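Local coordinates for putative lipoprotein (PDB 3NQI) that is of unknown function but is a putative lipoprotein of Bacteroides fragilis, probably anchored at the cell envelope and possibly lipid-binding, at residues A100-L105 with L170-E175; L145-F150 with V174-A179; A179-R184 with Y224-E229. One frame throughout, in Å; residues are numbered along the deposited sequence. Where two conformers were deposited one is given.

Overall arrangement
The three contacts follow one another around the same end of a mainly beta chain, on the same side of its centre, their centres 9 to 11 Å apart. Interaction 1 lays the loop before strand 107-109 on strand 165-174. Interaction 2 shares V174 and E175 with it and pairs the end of that strand with the start of strand 148-155, its neighbour in the sheet. Helix 178-183 comes next in the chain and joins interaction 2 to interaction 3, where it meets the loop after strand 214-221. I181 of interaction 3 touches residues of both other contacts and R184 touches those of interaction 2, so loops, strand ends and a short helix meet at this end of the fold.

Interaction 1: A100-L105 with L170-E175; sequences APVGSL and LRYKVE
The Y172 ring, on the side of strand 165-174 that faces the loop A100-L105, packs in a buried site against the loop residues A100, P101 and V102, and A100 lies over one of its faces. A100 CB stands over that face in a CH-pi contact, 4.2 Å from the ring centroid and 27° off the normal. The same methyl also reaches V174 CG2 at 3.7 Å, bridging two side chains that point the same way from the strand. The backbone of the loop takes part as well: A100 O lies 3.2 Å from Y172 CD2, and P101 O approaches Y172 CE2 at the ring edge, near its plane. CG of Y172 is anti to the backbone N (chi1 173°), which sets it beside the carbonyl carbon. V102 comes in obliquely, CG1 3.6 Å from Y172 CD2. This methyl also touches L170 CD2 at 4.0 Å, and L105 completes the row, its CD2 meeting L170 CD2 tip to tip at 3.8 Å. No hydrogen bond links the two segments, so apolar contacts and the CH-pi contact make the join, and the buried A100 N has no partner in the model. The phenol is anchored further on, OH bonding to H148 ND1, while F150 stacks on the ring. Beyond this site, V102 pairs through its backbone with Q220 and N222, and G103 and S104 form a classic bulge opposite L129, which fixes the loop between strands 214-221 and 123-132 as it passes strand 165-174.

Interaction 2: L145-F150 with V174-A179; sequences LAKHTF and VEDEPA
K147 and E175 hold each other where strand 165-174 ends and strand 148-155 begins, through one backbone bond and one made by the lysine side chain. E175 N donates to K147 O over 2.9 Å, in the carbonyl plane and on a lone pair. From its CB, 4.1 Å from E175 N, the K147 chain runs past the carbonyl of E175. CG, CD and CE all pass close to its oxygen, K147 CD coming within 3.5 Å of E175 O. A bend at the last torsion (chi4 -78°) then turns NZ back onto E175 O at 2.8 Å, with a C=O...N angle of 171°, nearly in line with the carbonyl bond. The aliphatic chain thus wraps around the oxygen that its ammonium group grips. The carboxylates of E175 and D176 lie near NZ without forming a salt bridge to it and would probably still favour its positive charge. One residue along, H148 and V174 form an antiparallel non-hydrogen-bonded pair, their side chains side by side and pointing the same way. V174 CG2 lies 3.7 Å from H148 ND1, while CG1 comes over a face of the imidazole. On the ring's other nitrogen, NE2 bonds to E144 OE2. E175 is the centre of an inverse gamma turn, after which D176 OD1 accepts from E177 N, the N-cap residue, at 2.7 Å. D176 OD2 forms a salt bridge with R184. The chain therefore turns from the sheet through three residues into helix 178-183, whose I181 packs on V174 and D176, while on the other segment a type I turn, L145 to H148, leads from helix 138-145 into strand 148-155.

Interaction 3: A179-R184 with Y224-E229; sequences AAIAER and YNNKLE
The C-terminal part of helix 178-183 comes against the irregular loop 224-229, their backbones nearest at A182 and K227, with CA atoms 5.0 Å apart. N226 carries the contact: its ND2 donates to I181 O over 2.9 Å in an almost straight bond, 177° at the hydrogen. The acceptor lies in the plane of the N226 amide, but ND2 stands above the carbonyl plane of I181. R184 N reaches the same oxygen from the opposite face, so I181 O is gripped by two donors. The other branch of the amide, N226 OD1, is held by R131 NE. Beside these bonds, N226 CB packs 3.4 Å from R184 O, and I181 CG2 lies 3.7 Å from N226 ND2. An Asx turn shapes the loop here, N225 OD1 accepting from K227 N in the carbonyl plane at 3.0 Å. A water joins the two backbones, donating to A182 O and accepting from N226 N, with its oxygen 2.9 Å from N226 N. A182 CB also touches K227 CG at 3.9 Å. R184 sends its guanidinium away from the loop, where NE forms a salt bridge with E144 OE2.

Interaction 1: A100-L105 with L170-E175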
loop_
_atom_site.group_PDB
_atom_site.type_symbol
_atom_site.label_atom_id
_atom_site.label_comp_id
_atom_site.label_asym_id
_atom_site.label_seq_id
_atom_site.Cartn_x
_atom_site.Cartn_y
_atom_site.Cartn_z
ATOM N N ALA A 100 4.074 8.579 14.068
ATOM C CA ALA A 100 4.727 9.438 13.095
ATOM C C ALA A 100 3.719 9.866 12.077
ATOM O O ALA A 100 2.781 9.130 11.807
ATOM C CB ALA A 100 5.933 8.757 12.422
ATOM N N PRO A 101 3.888 11.080 11.527
ATOM C CA PRO A 101 3.065 11.529 10.459
ATOM C C PRO A 101 3.679 11.186 9.088
ATOM O O PRO A 101 4.912 11.308 8.915
ATOM C CB PRO A 101 3.092 13.037 10.645
ATOM C CG PRO A 101 4.487 13.318 11.155
ATOM C CD PRO A 101 4.869 12.124 11.936
ATOM N N VAL A 102 2.813 10.857 8.118
ATOM C CA VAL A 102 3.223 10.785 6.721
ATOM C C VAL A 102 3.335 12.197 6.182
ATOM O O VAL A 102 2.826 13.177 6.777
ATOM C CB VAL A 102 2.232 9.921 5.847
ATOM C CG1 VAL A 102 2.090 8.496 6.434
ATOM C CG2 VAL A 102 0.874 10.588 5.748
ATOM N N GLY A 103 4.019 12.306 5.050
ATOM C CA GLY A 103 4.074 13.533 4.311
ATOM C C GLY A 103 2.783 13.674 3.551
ATOM O O GLY A 103 2.173 14.729 3.571
ATOM N N SER A 104 2.412 12.613 2.815
ATOM C CA SER A 104 1.138 12.550 2.093
ATOM C C SER A 104 0.929 11.129 1.596
ATOM O O SER A 104 1.839 10.304 1.647
ATOM C CB SER A 104 1.095 13.523 0.920
ATOM O OG SER A 104 2.194 13.338 0.054
ATOM N N LEU A 105 -0.301 10.822 1.174
ATOM C CA LEU A 105 -0.596 9.532 0.537
ATOM C C LEU A 105 -0.764 9.813 -0.956
ATOM O O LEU A 105 -1.666 9.322 -1.626
ATOM C CB LEU A 105 -1.845 8.853 1.073
ATOM C CG LEU A 105 -1.840 8.572 2.557
ATOM C CD1 LEU A 105 -3.124 7.754 2.971
ATOM C CD2 LEU A 105 -0.538 7.844 2.909
ATOM N N LEU A 170 -5.245 4.727 8.673
ATOM C CA LEU A 170 -3.798 4.399 8.520
ATOM C C LEU A 170 -3.092 4.587 9.831
ATOM O O LEU A 170 -3.065 5.720 10.368
ATOM C CB LEU A 170 -3.129 5.292 7.517
ATOM C CG LEU A 170 -1.618 5.090 7.305
ATOM C CD1 LEU A 170 -1.372 3.658 6.824
ATOM C CD2 LEU A 170 -1.149 6.074 6.239
ATOM N N ARG A 171 -2.588 3.486 10.398
ATOM C CA ARG A 171 -1.778 3.567 11.567
ATOM C C ARG A 171 -0.293 3.346 11.192
ATOM O O ARG A 171 0.114 2.269 10.736
ATOM C CB ARG A 171 -2.269 2.604 12.670
ATOM C CG ARG A 171 -3.739 2.752 13.036
ATOM C CD ARG A 171 -4.116 4.182 13.507
ATOM N NE ARG A 171 -5.327 4.176 14.323
ATOM C CZ ARG A 171 -6.013 5.253 14.703
ATOM N NH1 ARG A 171 -5.639 6.476 14.356
ATOM N NH2 ARG A 171 -7.091 5.100 15.464
ATOM N N TYR A 172 0.507 4.395 11.372
ATOM C CA TYR A 172 1.907 4.438 10.924
ATOM C C TYR A 172 2.787 4.453 12.126
ATOM O O TYR A 172 2.737 5.385 12.947
ATOM C CB TYR A 172 2.132 5.684 10.089
ATOM C CG TYR A 172 3.530 6.007 9.652
ATOM C CD1 TYR A 172 4.515 5.012 9.491
ATOM C CD2 TYR A 172 3.880 7.326 9.352
ATOM C CE1 TYR A 172 5.806 5.330 9.103
ATOM C CE2 TYR A 172 5.163 7.669 8.898
ATOM C CZ TYR A 172 6.137 6.663 8.762
ATOM O OH TYR A 172 7.410 6.931 8.361
ATOM N N LYS A 173 3.545 3.367 12.285
ATOM C CA LYS A 173 4.423 3.184 13.384
ATOM C C LYS A 173 5.868 3.058 12.867
ATOM O O LYS A 173 6.137 2.282 11.927
ATOM C CB LYS A 173 4.048 1.910 14.165
ATOM C CG LYS A 173 4.853 1.725 15.418
ATOM C CD LYS A 173 4.426 0.491 16.225
ATOM N N VAL A 174 6.771 3.857 13.445
ATOM C CA VAL A 174 8.230 3.750 13.248
ATOM C C VAL A 174 8.812 3.070 14.475
ATOM O O VAL A 174 8.609 3.548 15.588
ATOM C CB VAL A 174 8.876 5.122 13.016
ATOM C CG1 VAL A 174 10.431 5.045 12.743
ATOM C CG2 VAL A 174 8.187 5.848 11.868
ATOM N N GLU A 175 9.572 1.986 14.275
ATOM C CA GLU A 175 10.196 1.255 15.394
ATOM C C GLU A 175 11.511 1.924 15.740
ATOM O O GLU A 175 12.593 1.466 15.371
ATOM C CB GLU A 175 10.380 -0.242 15.059
ATOM C CG GLU A 175 10.667 -1.105 16.359
ATOM C CD GLU A 175 11.128 -2.532 16.034
ATOM O OE1 GLU A 175 11.377 -2.825 14.859
ATOM O OE2 GLU A 175 11.330 -3.335 16.973
#

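Interaction 2: L145-F150 with V174-A179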
loop_
_atom_site.group_PDB
_atom_site.type_symbol
_atom_site.label_atom_id
_atom_site.label_comp_id
_atom_site.label_asym_id
_atom_site.label_seq_id
_atom_site.Cartn_x
_atom_site.Cartn_y
_atom_site.Cartn_z
ATOM N N LEU A 145 14.268 1.012 6.253
ATOM C CA LEU A 145 12.954 0.820 5.609
ATOM C C LEU A 145 12.054 -0.140 6.381
ATOM O O LEU A 145 10.833 0.109 6.496
ATOM C CB LEU A 145 13.120 0.434 4.134
ATOM C CG LEU A 145 13.674 1.499 3.149
ATOM C CD1 LEU A 145 13.942 0.870 1.784
ATOM C CD2 LEU A 145 12.766 2.739 3.011
ATOM N N ALA A 146 12.641 -1.187 6.955
ATOM C CA ALA A 146 11.919 -2.178 7.776
ATOM C C ALA A 146 11.336 -1.616 9.065
ATOM O O ALA A 146 10.523 -2.258 9.675
ATOM C CB ALA A 146 12.823 -3.343 8.139
ATOM N N LYS A 147 11.822 -0.473 9.537
ATOM C CA LYS A 147 11.261 0.153 10.722
ATOM C C LYS A 147 9.871 0.778 10.522
ATOM O O LYS A 147 9.231 1.141 11.489
ATOM C CB LYS A 147 12.197 1.245 11.223
ATOM C CG LYS A 147 13.489 0.718 11.844
ATOM C CD LYS A 147 14.362 1.848 12.429
ATOM C CE LYS A 147 15.534 1.292 13.246
ATOM N NZ LYS A 147 15.232 0.798 14.654
ATOM N N HIS A 148 9.473 1.032 9.277
ATOM C CA HIS A 148 8.251 1.731 9.000
ATOM C C HIS A 148 7.146 0.766 8.649
ATOM O O HIS A 148 7.246 0.073 7.641
ATOM C CB HIS A 148 8.482 2.657 7.796
ATOM C CG HIS A 148 9.555 3.679 8.037
ATOM N ND1 HIS A 148 9.279 4.966 8.464
ATOM C CD2 HIS A 148 10.908 3.583 7.983
ATOM C CE1 HIS A 148 10.418 5.621 8.644
ATOM N NE2 HIS A 148 11.422 4.794 8.388
ATOM N N THR A 149 6.081 0.787 9.411
ATOM C CA THR A 149 4.929 -0.082 9.131
ATOM C C THR A 149 3.689 0.758 9.001
ATOM O O THR A 149 3.439 1.670 9.829
ATOM C CB THR A 149 4.739 -1.191 10.192
ATOM O OG1 THR A 149 4.533 -0.610 11.444
ATOM C CG2 THR A 149 5.954 -2.177 10.257
ATOM N N PHE A 150 2.955 0.489 7.922
ATOM C CA PHE A 150 1.761 1.203 7.544
ATOM C C PHE A 150 0.620 0.197 7.594
ATOM O O PHE A 150 0.451 -0.629 6.656
ATOM C CB PHE A 150 1.911 1.789 6.126
ATOM C CG PHE A 150 3.098 2.679 5.970
ATOM C CD1 PHE A 150 3.004 4.014 6.321
ATOM C CD2 PHE A 150 4.325 2.151 5.552
ATOM C CE1 PHE A 150 4.111 4.845 6.202
ATOM C CE2 PHE A 150 5.432 2.963 5.386
ATOM C CZ PHE A 150 5.328 4.326 5.707
ATOM N N VAL A 174 6.771 3.857 13.445
ATOM C CA VAL A 174 8.230 3.750 13.248
ATOM C C VAL A 174 8.812 3.070 14.475
ATOM O O VAL A 174 8.609 3.548 15.588
ATOM C CB VAL A 174 8.876 5.122 13.016
ATOM C CG1 VAL A 174 10.431 5.045 12.743
ATOM C CG2 VAL A 174 8.187 5.848 11.868
ATOM N N GLU A 175 9.572 1.986 14.275
ATOM C CA GLU A 175 10.196 1.255 15.394
ATOM C C GLU A 175 11.511 1.924 15.740
ATOM O O GLU A 175 12.593 1.466 15.371
ATOM C CB GLU A 175 10.380 -0.242 15.059
ATOM C CG GLU A 175 10.667 -1.105 16.359
ATOM C CD GLU A 175 11.128 -2.532 16.034
ATOM O OE1 GLU A 175 11.377 -2.825 14.859
ATOM O OE2 GLU A 175 11.330 -3.335 16.973
ATOM N N ASP A 176 11.396 3.028 16.463
ATOM C CA ASP A 176 12.565 3.766 16.954
ATOM C C ASP A 176 12.145 4.679 18.100
ATOM O O ASP A 176 10.965 4.791 18.413
ATOM C CB ASP A 176 13.203 4.596 15.829
ATOM C CG ASP A 176 14.709 4.861 16.045
ATOM O OD1 ASP A 176 15.207 4.693 17.171
ATOM O OD2 ASP A 176 15.367 5.290 15.089
ATOM N N GLU A 177 13.117 5.310 18.718
ATOM C CA GLU A 177 12.876 6.214 19.849
ATOM C C GLU A 177 12.229 7.526 19.401
ATOM O O GLU A 177 12.501 8.010 18.294
ATOM C CB GLU A 177 14.191 6.489 20.587
ATOM C CG GLU A 177 14.762 5.251 21.266
ATOM C CD GLU A 177 13.917 4.808 22.441
ATOM O OE1 GLU A 177 13.886 5.541 23.462
ATOM O OE2 GLU A 177 13.284 3.728 22.342
ATOM N N PRO A 178 11.391 8.112 20.262
ATOM C CA PRO A 178 10.638 9.332 19.868
ATOM C C PRO A 178 11.482 10.478 19.267
ATOM O O PRO A 178 11.119 10.993 18.231
ATOM C CB PRO A 178 9.943 9.760 21.166
ATOM C CG PRO A 178 9.856 8.503 21.998
ATOM C CD PRO A 178 11.077 7.693 21.645
ATOM N N ALA A 179 12.640 10.796 19.854
ATOM C CA ALA A 179 13.500 11.857 19.338
ATOM C C ALA A 179 14.083 11.509 17.959
ATOM O O ALA A 179 14.141 12.357 17.045
ATOM C CB ALA A 179 14.641 12.173 20.396
#

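Interaction 3: A179-R184 with Y224-E229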
loop_
_atom_site.group_PDB
_atom_site.type_symbol
_atom_site.label_atom_id
_atom_site.label_comp_id
_atom_site.label_asym_id
_atom_site.label_seq_id
_atom_site.Cartn_x
_atom_site.Cartn_y
_atom_site.Cartn_z
ATOM N N ALA A 179 12.640 10.796 19.854
ATOM C CA ALA A 179 13.500 11.857 19.338
ATOM C C ALA A 179 14.083 11.509 17.959
ATOM O O ALA A 179 14.141 12.357 17.045
ATOM C CB ALA A 179 14.641 12.173 20.396
ATOM N N ALA A 180 14.461 10.247 17.763
ATOM C CA ALA A 180 14.984 9.822 16.451
ATOM C C ALA A 180 13.913 9.839 15.371
ATOM O O ALA A 180 14.193 10.105 14.195
ATOM C CB ALA A 180 15.652 8.437 16.517
ATOM N N ILE A 181 12.674 9.526 15.745
ATOM C CA ILE A 181 11.567 9.674 14.792
ATOM C C ILE A 181 11.452 11.118 14.342
ATOM O O ILE A 181 11.457 11.400 13.115
ATOM C CB ILE A 181 10.256 9.131 15.351
ATOM C CG1 ILE A 181 10.385 7.632 15.639
ATOM C CG2 ILE A 181 9.073 9.414 14.360
ATOM C CD1 ILE A 181 9.191 7.061 16.431
ATOM N N ALA A 182 11.418 12.026 15.315
ATOM C CA ALA A 182 11.275 13.472 15.054
ATOM C C ALA A 182 12.341 14.037 14.101
ATOM O O ALA A 182 12.020 14.918 13.294
ATOM C CB ALA A 182 11.252 14.270 16.376
ATOM N N GLU A 183 13.561 13.495 14.130
ATOM C CA GLU A 183 14.652 13.993 13.307
ATOM C C GLU A 183 14.634 13.535 11.840
ATOM O O GLU A 183 15.317 14.121 11.009
ATOM C CB GLU A 183 15.992 13.601 13.939
ATOM N N ARG A 184 13.874 12.482 11.505
ATOM C CA ARG A 184 13.904 11.951 10.160
ATOM C C ARG A 184 13.421 12.992 9.164
ATOM O O ARG A 184 12.366 13.602 9.355
ATOM C CB ARG A 184 13.073 10.660 10.056
ATOM C CG ARG A 184 13.728 9.496 10.749
ATOM C CD ARG A 184 12.809 8.318 10.742
ATOM N NE ARG A 184 13.533 7.070 10.901
ATOM C CZ ARG A 184 13.956 6.604 12.064
ATOM N NH1 ARG A 184 13.790 7.302 13.199
ATOM N NH2 ARG A 184 14.647 5.465 12.111
ATOM N N TYR A 224 5.473 19.505 6.826
ATOM C CA TYR A 224 6.678 20.300 7.206
ATOM C C TYR A 224 7.750 19.571 7.973
ATOM O O TYR A 224 8.910 19.840 7.788
ATOM C CB TYR A 224 6.255 21.523 8.004
ATOM C CG TYR A 224 5.369 22.385 7.172
ATOM C CD1 TYR A 224 5.844 22.941 5.998
ATOM C CD2 TYR A 224 4.043 22.594 7.504
ATOM C CE1 TYR A 224 5.042 23.710 5.190
ATOM C CE2 TYR A 224 3.218 23.378 6.692
ATOM C CZ TYR A 224 3.735 23.922 5.535
ATOM O OH TYR A 224 2.971 24.696 4.705
ATOM N N ASN A 225 7.371 18.668 8.854
ATOM C CA ASN A 225 8.350 17.959 9.698
ATOM C C ASN A 225 7.797 16.617 10.108
ATOM O O ASN A 225 6.664 16.294 9.798
ATOM C CB ASN A 225 8.719 18.821 10.921
ATOM C CG ASN A 225 7.512 19.202 11.768
ATOM O OD1 ASN A 225 6.869 18.356 12.360
ATOM N ND2 ASN A 225 7.231 20.493 11.865
ATOM N N ASN A 226 8.587 15.835 10.817
ATOM C CA ASN A 226 8.180 14.521 11.191
ATOM C C ASN A 226 7.688 14.396 12.606
ATOM O O ASN A 226 7.748 13.324 13.187
ATOM C CB ASN A 226 9.357 13.567 10.978
ATOM C CG ASN A 226 8.879 12.198 10.529
ATOM O OD1 ASN A 226 8.023 12.118 9.656
ATOM N ND2 ASN A 226 9.413 11.128 11.128
ATOM N N LYS A 227 7.176 15.489 13.172
ATOM C CA LYS A 227 6.697 15.460 14.549
ATOM C C LYS A 227 5.179 15.244 14.580
ATOM O O LYS A 227 4.406 16.073 14.064
ATOM C CB LYS A 227 7.072 16.761 15.233
ATOM C CG LYS A 227 8.596 16.929 15.479
ATOM C CD LYS A 227 8.954 18.315 16.056
ATOM C CE LYS A 227 8.685 19.439 15.056
ATOM N NZ LYS A 227 9.273 20.732 15.474
ATOM N N LEU A 228 4.732 14.130 15.171
ATOM C CA LEU A 228 3.297 13.815 15.178
ATOM C C LEU A 228 2.492 14.902 15.924
ATOM O O LEU A 228 1.465 15.381 15.422
ATOM C CB LEU A 228 3.035 12.458 15.863
ATOM C CG LEU A 228 1.613 11.923 15.837
ATOM C CD1 LEU A 228 1.144 11.727 14.378
ATOM C CD2 LEU A 228 1.501 10.605 16.597
ATOM N N GLU A 229 2.968 15.275 17.108
ATOM C CA GLU A 229 2.303 16.283 17.977
ATOM C C GLU A 229 2.570 17.736 17.600
ATOM O O GLU A 229 2.338 18.618 18.389
ATOM C CB GLU A 229 2.678 16.087 19.452
ATOM C CG GLU A 229 2.343 14.706 20.025
ATOM C CD GLU A 229 0.879 14.307 19.804
ATOM O OE1 GLU A 229 -0.043 15.134 20.069
ATOM O OE2 GLU A 229 0.650 13.156 19.354
HETATM O O HOH W 1 11.349 16.491 11.329
#